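Local coordinates for nucleoside phosphorylase, putative (Trypanosoma brucei, PDB 3BJE), which acts as a homodimeric uridine phosphorylase, using phosphate to split uridine into uracil and ribose 1-phosphate, at residues Arg182-Lys186 against Asp187-Ile191; Asn290-Met293 against Glu294-Ala297; His212-Ile215 against Thr216-Cys220. All coordinates share one frame; numbering follows the deposited sequence.

Interaction 1: Arg182-Lys186 against Asp187-Ile191; sequences RETSK and DQQEI
Ser185 and Gln188 meet at the opening turn of helix 186-198, where the serine serves as the N-cap. Its OG accepts the backbone N-H of Gln188 at 3.0 Å along a nearly straight path (165°), giving a first-turn amide a side-chain acceptor. The hydroxyl faces the turn because chi1 of 67° sets OG between the serine's own N and carbonyl carbon. The aliphatic part of Gln188 fills in beside it, with CG 3.4 Å from Ser185 OG. Ordinary helical bonding then takes over: Ser185 O receives Gln189 N, and Lys186 O receives Glu190 N.

Gln189 adds a clasp of its own. Its side chain reaches back over the incoming loop, and NE2 donates to Thr184 O at 2.9 Å. The carbonyl oxygen lies almost exactly in the amide plane of the glutamine, yet NE2 stands well above the carbonyl plane of Thr184, 42° out of it. On the way CG of Gln189 passes Thr184 OG1 at 3.4 Å. That hydroxyl is itself within hydrogen-bonding distance, 2.9 Å, of a water whose weak second bond goes to Gln188 O, a solvent link between loop and helix. Lys186 runs alongside Gln189 in the same direction.

The carboxylates of Asp187 and Glu190 find partners beyond the turn: Asp187 OD1 accepts from Ser282 N, and Glu190 forms a salt bridge with Arg193. Although the capping turn itself lies at the surface, Asp187, Glu190 and Ile191 pack on Leu281 of strand 279-281, while Asp187 and Ile191 touch His166 of strand 161-169.

Interaction 2: Asn290-Met293 against Glu294-Ala297; sequences NIEM and ETSA. With R1P (1-O-phosphono-alpha-D-ribofuranose), chain C; URA (uracil), chain D.
Glu292 folds back to meet Thr295, the two side chains crossing at about a right angle where strand 284-292 gives way to helix 295-305. With chi1 at 47° and a second bend at chi2, the carboxylate curls under the turn that follows it. Oxygen OE1 is gripped from both faces of its plane: Thr295 OG1 donates from one at 2.8 Å, rising steeply at 73° to that plane, and Glu294 N donates from the other at 3.0 Å. Weaker bonds from Thr295 N add to the hold, Arg145 forms a salt bridge with OE1, and Thr246 OG1 is bonded to OE2.

The next two residues turn to the bound sugar phosphate and base instead. Glu294, bent at chi2, presents its carboxylate to the ribose of R1P, OE1 facing O2 and OE2 facing O3; the exact distances are doubtful, one being very short and the other involving a less certain oxygen. Arg145 also forms a salt bridge with OE1, and Gly96 N bonds to OE2. The backbone of Met293 supplies another contact, its N donating to R1P O2 at 3.0 Å. Its side chain lies against both sugar and base from one side, CG 3.6 Å from uracil O2 and SD 3.9 Å from R1P C3. Such a Met-Glu pair gripping the ribose hydroxyls is familiar in the nucleoside phosphorylase family.

Deep in the subunit, the turn is framed by neighbouring strands: Glu292 and Thr295 touch strands 239-246, 142-151 and 308-318. Glu294 and Ala297 rest on helix 97-112, and Met293 packs on Asp98 of the second subunit.

Interaction 3: His212-Ile215 against Thr216-Cys220; sequences HPNI and TKSIC
Ile219 overlaps Ile215 one turn back, its CD1 3.8 Å from Ile215 CG2, in an apolar i to i+4 pair at the N-terminal end of helix 213-228. The two branched side chains cross at a slant. A chi1 of -66° puts Ile219 CG1 beside its own backbone N, from where CD1 reaches back toward the preceding turn, and the same CG1 passes 3.3 Å from Ile215 O. The pair faces inward: both isoleucines pack on Ile144 of strand 142-151, and Ile219 also meets Ile342 and Ala345 of helix 329-348.

The start of this helix is an example of capping by an imidazole. His212, at the N-cap position, accepts the N-H of Asn214 on ND1 at 3.0 Å, with the donor close to the ring plane. CD of Pro213 sits over one face of that ring, offset toward the rim, so the proline that opens the helix also packs against the cap. His212 O accepts Thr216 N in a nearly linear bond (167°), and Pro213 O likewise takes up Lys217 N.

The polar ends of Asn214 and Thr216 have their main partners outside the turn. The amide nitrogen ND2 of Asn214 donates to Gln308 OE1 and to O of the C-terminal residue, Ala349, while Thr216 OG1 bonds to Thr164 O of strand 161-169. The helix start is in this way joined to both the chain end and the central strands, at a distance from the active site. Ser218 was modelled in two conformers, so the approach of its OG to one side of the carbonyl plane of Asn214 is less certain; from the opposite side, Ser218 N donates to Asn214 O at 3.0 Å.

Followed from the N terminus, the chain reaches interaction 1 first, then interaction 3, and last interaction 2. Each joins directly consecutive segments, so none closes a long loop, and they stand in series without nesting or crossing. All three mark the start of a helix: 186-198, 213-228 and 295-305. Their centres lie 17 to 20 Å apart and their nearest atoms about 9 Å, without touching; they are related through shared strands. Strand 161-169 is met by interactions 1 and 3, and strands 142-151 and 239-246 by interactions 2 and 3. Arg182 of interaction 1 also packs on helix 295-305. Interaction 2 alone borders the bound sugar and base.

Interaction 1: Arg182-Lys186 against Asp187-Ile191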
# COMPACT_ATOMS: atom_id res chain seq x y z
N ARG A 182 7.82 -18.13 12.38
CA ARG A 182 8.40 -17.68 13.65
C ARG A 182 7.44 -17.93 14.81
O ARG A 182 6.24 -17.68 14.69
CB ARG A 182 8.83 -16.22 13.57
CG ARG A 182 10.16 -16.08 12.87
CD ARG A 182 10.48 -14.67 12.50
NE ARG A 182 10.44 -13.74 13.63
CZ ARG A 182 11.42 -13.58 14.51
NH1 ARG A 182 12.53 -14.31 14.46
NH2 ARG A 182 11.28 -12.67 15.48
N GLU A 183 7.98 -18.40 15.93
CA GLU A 183 7.16 -18.71 17.08
C GLU A 183 6.50 -17.45 17.63
O GLU A 183 7.05 -16.36 17.54
CB GLU A 183 7.99 -19.40 18.16
CG GLU A 183 8.35 -20.84 17.79
CD GLU A 183 9.20 -21.52 18.83
OE1 GLU A 183 8.78 -21.56 20.02
OE2 GLU A 183 10.29 -22.03 18.47
N THR A 184 5.29 -17.62 18.14
CA THR A 184 4.54 -16.52 18.70
C THR A 184 4.12 -16.92 20.11
O THR A 184 4.24 -18.08 20.51
CB THR A 184 3.29 -16.19 17.87
OG1 THR A 184 2.35 -17.26 17.97
CG2 THR A 184 3.64 -15.99 16.40
N SER A 185 3.64 -15.94 20.87
CA SER A 185 3.19 -16.17 22.24
C SER A 185 1.97 -17.08 22.26
O SER A 185 1.30 -17.25 21.24
CB SER A 185 2.81 -14.85 22.88
OG SER A 185 1.66 -14.31 22.25
N LYS A 186 1.67 -17.63 23.43
CA LYS A 186 0.46 -18.42 23.61
C LYS A 186 -0.79 -17.60 23.26
O LYS A 186 -1.70 -18.12 22.59
CB LYS A 186 0.36 -18.95 25.04
CG LYS A 186 1.46 -19.91 25.43
CD LYS A 186 1.48 -21.17 24.58
CE LYS A 186 2.39 -22.24 25.19
NZ LYS A 186 2.46 -23.47 24.35
N ASP A 187 -0.84 -16.34 23.68
CA ASP A 187 -1.99 -15.50 23.36
C ASP A 187 -2.17 -15.34 21.84
O ASP A 187 -3.28 -15.45 21.31
CB ASP A 187 -1.87 -14.13 24.02
CG ASP A 187 -2.23 -14.16 25.49
OD1 ASP A 187 -2.75 -15.18 25.99
OD2 ASP A 187 -2.00 -13.12 26.15
N GLN A 188 -1.07 -15.08 21.14
CA GLN A 188 -1.14 -14.95 19.68
C GLN A 188 -1.54 -16.27 18.99
O GLN A 188 -2.25 -16.27 17.98
CB GLN A 188 0.18 -14.43 19.12
CG GLN A 188 0.39 -12.94 19.35
CD GLN A 188 1.64 -12.39 18.71
OE1 GLN A 188 1.93 -12.67 17.54
NE2 GLN A 188 2.39 -11.59 19.46
N GLN A 189 -1.07 -17.40 19.52
CA GLN A 189 -1.47 -18.70 18.97
C GLN A 189 -2.98 -18.92 19.10
O GLN A 189 -3.62 -19.46 18.19
CB GLN A 189 -0.73 -19.84 19.67
CG GLN A 189 0.72 -19.95 19.27
CD GLN A 189 1.47 -20.95 20.12
OE1 GLN A 189 1.00 -22.06 20.36
NE2 GLN A 189 2.64 -20.55 20.61
N GLU A 190 -3.54 -18.49 20.23
CA GLU A 190 -4.98 -18.62 20.47
C GLU A 190 -5.78 -17.71 19.53
O GLU A 190 -6.79 -18.14 18.95
CB GLU A 190 -5.29 -18.30 21.94
CG GLU A 190 -6.76 -18.43 22.32
CD GLU A 190 -7.32 -19.85 22.20
OE1 GLU A 190 -6.58 -20.82 21.89
OE2 GLU A 190 -8.55 -19.97 22.42
N ILE A 191 -5.32 -16.48 19.34
CA ILE A 191 -5.96 -15.57 18.38
C ILE A 191 -5.97 -16.21 16.99
O ILE A 191 -7.00 -16.27 16.34
CB ILE A 191 -5.27 -14.17 18.35
CG1 ILE A 191 -5.56 -13.41 19.65
CG2 ILE A 191 -5.74 -13.36 17.13
CD1 ILE A 191 -4.72 -12.14 19.84
O HOH W 1 0.22 -16.90 16.03

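Interaction 2: Asn290-Met293 against Glu294-Ala297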
# COMPACT_ATOMS: atom_id res chain seq x y z
N ASN A 290 -10.99 -2.96 16.08
CA ASN A 290 -10.90 -2.12 14.91
C ASN A 290 -10.28 -2.82 13.72
O ASN A 290 -9.63 -3.84 13.87
CB ASN A 290 -10.21 -0.77 15.20
CG ASN A 290 -8.76 -0.91 15.65
OD1 ASN A 290 -8.40 -1.81 16.41
ND2 ASN A 290 -7.93 0.03 15.21
N ILE A 291 -10.53 -2.23 12.55
CA ILE A 291 -9.98 -2.71 11.27
C ILE A 291 -9.38 -1.51 10.55
O ILE A 291 -10.03 -0.46 10.44
CB ILE A 291 -11.08 -3.30 10.35
CG1 ILE A 291 -11.80 -4.46 11.04
CG2 ILE A 291 -10.49 -3.72 8.99
CD1 ILE A 291 -13.14 -4.82 10.39
N GLU A 292 -8.16 -1.66 10.05
CA GLU A 292 -7.48 -0.60 9.30
C GLU A 292 -6.40 -1.23 8.40
O GLU A 292 -6.46 -2.45 8.10
CB GLU A 292 -6.95 0.50 10.24
CG GLU A 292 -6.18 0.02 11.48
CD GLU A 292 -4.84 -0.56 11.11
OE1 GLU A 292 -3.89 0.24 10.99
OE2 GLU A 292 -4.77 -1.80 10.92
N MET A 293 -5.42 -0.45 7.95
CA MET A 293 -4.52 -0.93 6.88
C MET A 293 -3.01 -0.93 7.17
O MET A 293 -2.23 -1.25 6.27
CB MET A 293 -4.79 -0.13 5.60
CG MET A 293 -6.20 -0.34 5.06
SD MET A 293 -6.60 0.59 3.57
CE MET A 293 -5.41 -0.12 2.39
N GLU A 294 -2.58 -0.60 8.39
CA GLU A 294 -1.13 -0.49 8.70
C GLU A 294 -0.61 -1.23 9.94
O GLU A 294 0.58 -1.54 10.00
CB GLU A 294 -0.75 0.99 8.83
CG GLU A 294 -0.84 1.77 7.51
CD GLU A 294 -2.17 2.50 7.30
OE1 GLU A 294 -2.79 2.94 8.27
OE2 GLU A 294 -2.61 2.65 6.12
N THR A 295 -1.47 -1.49 10.91
CA THR A 295 -0.99 -1.79 12.26
C THR A 295 -0.26 -3.12 12.38
O THR A 295 0.74 -3.21 13.08
CB THR A 295 -2.15 -1.66 13.27
OG1 THR A 295 -2.52 -0.29 13.35
CG2 THR A 295 -1.75 -2.14 14.67
N SER A 296 -0.76 -4.17 11.73
CA SER A 296 -0.13 -5.49 11.83
C SER A 296 1.36 -5.42 11.51
O SER A 296 2.18 -5.92 12.29
CB SER A 296 -0.80 -6.47 10.87
OG SER A 296 -0.76 -5.98 9.54
N ALA A 297 1.73 -4.79 10.38
CA ALA A 297 3.15 -4.72 9.95
C ALA A 297 3.96 -3.78 10.85
O ALA A 297 5.14 -4.00 11.11
CB ALA A 297 3.28 -4.28 8.49
C5 R1P C . -7.83 4.37 4.46
O5 R1P C . -8.84 5.38 4.31
C4 R1P C . -6.70 4.88 5.34
O4 R1P C . -7.20 5.44 6.57
C1 R1P C . -6.65 4.74 7.70
C2 R1P C . -6.26 3.37 7.12
O2 R1P C . -5.37 2.55 7.90
C3 R1P C . -5.74 3.77 5.73
O3 R1P C . -4.41 4.31 5.78
O1 R1P C . -5.56 5.46 8.36
P R1P C . -5.02 6.96 8.09
O1P R1P C . -4.50 6.80 6.66
O2P R1P C . -3.93 7.15 9.13
O3P R1P C . -6.16 7.93 8.17
N1 URA D . -9.88 3.11 7.60
C2 URA D . -9.96 1.81 7.22
O2 URA D . -8.94 1.18 6.79
N3 URA D . -11.12 1.18 7.27
C4 URA D . -12.24 1.81 7.69
O4 URA D . -13.30 1.17 7.72
C5 URA D . -12.18 3.14 8.07
C6 URA D . -10.96 3.78 8.01

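Interaction 3: His212-Ile215 against Thr216-Cys220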
# COMPACT_ATOMS: atom_id res chain seq x y z
N HIS A 212 3.89 -3.15 21.72
CA HIS A 212 4.73 -3.28 22.91
C HIS A 212 3.91 -2.83 24.10
O HIS A 212 3.25 -1.78 24.03
CB HIS A 212 5.99 -2.42 22.77
CG HIS A 212 7.02 -2.72 23.80
ND1 HIS A 212 6.92 -2.31 25.11
CD2 HIS A 212 8.18 -3.42 23.71
CE1 HIS A 212 7.97 -2.74 25.79
NE2 HIS A 212 8.75 -3.41 24.97
N PRO A 213 3.93 -3.62 25.20
CA PRO A 213 3.13 -3.28 26.38
C PRO A 213 3.38 -1.88 26.92
O PRO A 213 2.45 -1.24 27.41
CB PRO A 213 3.57 -4.34 27.40
CG PRO A 213 4.01 -5.51 26.57
CD PRO A 213 4.65 -4.89 25.37
N ASN A 214 4.62 -1.41 26.82
CA ASN A 214 4.96 -0.06 27.27
C ASN A 214 4.24 1.01 26.46
O ASN A 214 3.83 2.04 26.99
CB ASN A 214 6.47 0.16 27.19
CG ASN A 214 6.90 1.48 27.77
OD1 ASN A 214 6.48 1.85 28.87
ND2 ASN A 214 7.75 2.21 27.04
N ILE A 215 4.08 0.75 25.16
CA ILE A 215 3.37 1.69 24.30
C ILE A 215 1.87 1.68 24.61
O ILE A 215 1.28 2.74 24.79
CB ILE A 215 3.61 1.37 22.83
CG1 ILE A 215 5.10 1.56 22.49
CG2 ILE A 215 2.73 2.24 21.94
CD1 ILE A 215 5.59 3.01 22.58
N THR A 216 1.26 0.49 24.69
CA THR A 216 -0.16 0.39 24.99
C THR A 216 -0.45 1.05 26.33
O THR A 216 -1.40 1.82 26.44
CB THR A 216 -0.64 -1.08 25.03
OG1 THR A 216 -0.36 -1.72 23.78
CG2 THR A 216 -2.14 -1.16 25.27
N LYS A 217 0.37 0.76 27.34
CA LYS A 217 0.19 1.31 28.69
C LYS A 217 0.28 2.83 28.67
O LYS A 217 -0.54 3.52 29.28
CB LYS A 217 1.24 0.75 29.65
CG LYS A 217 1.04 1.12 31.12
CD LYS A 217 2.31 0.86 31.93
CE LYS A 217 2.08 1.03 33.43
NZ LYS A 217 3.32 0.84 34.25
N SER A 218 1.29 3.35 27.97
CA SER A 218 1.50 4.79 27.86
C SER A 218 0.31 5.50 27.21
O SER A 218 -0.15 6.54 27.70
CB SER A 218 2.79 5.09 27.07
OG SER A 218 3.94 4.64 27.77
N ILE A 219 -0.20 4.94 26.11
CA ILE A 219 -1.38 5.49 25.43
C ILE A 219 -2.60 5.55 26.38
O ILE A 219 -3.23 6.61 26.52
CB ILE A 219 -1.72 4.72 24.15
CG1 ILE A 219 -0.60 4.89 23.11
CG2 ILE A 219 -3.05 5.23 23.58
CD1 ILE A 219 -0.66 3.88 21.94
N CYS A 220 -2.88 4.44 27.05
CA CYS A 220 -4.02 4.37 27.97
C CYS A 220 -3.90 5.35 29.12
O CYS A 220 -4.88 6.03 29.47
CB CYS A 220 -4.18 2.95 28.52
SG CYS A 220 -4.61 1.77 27.22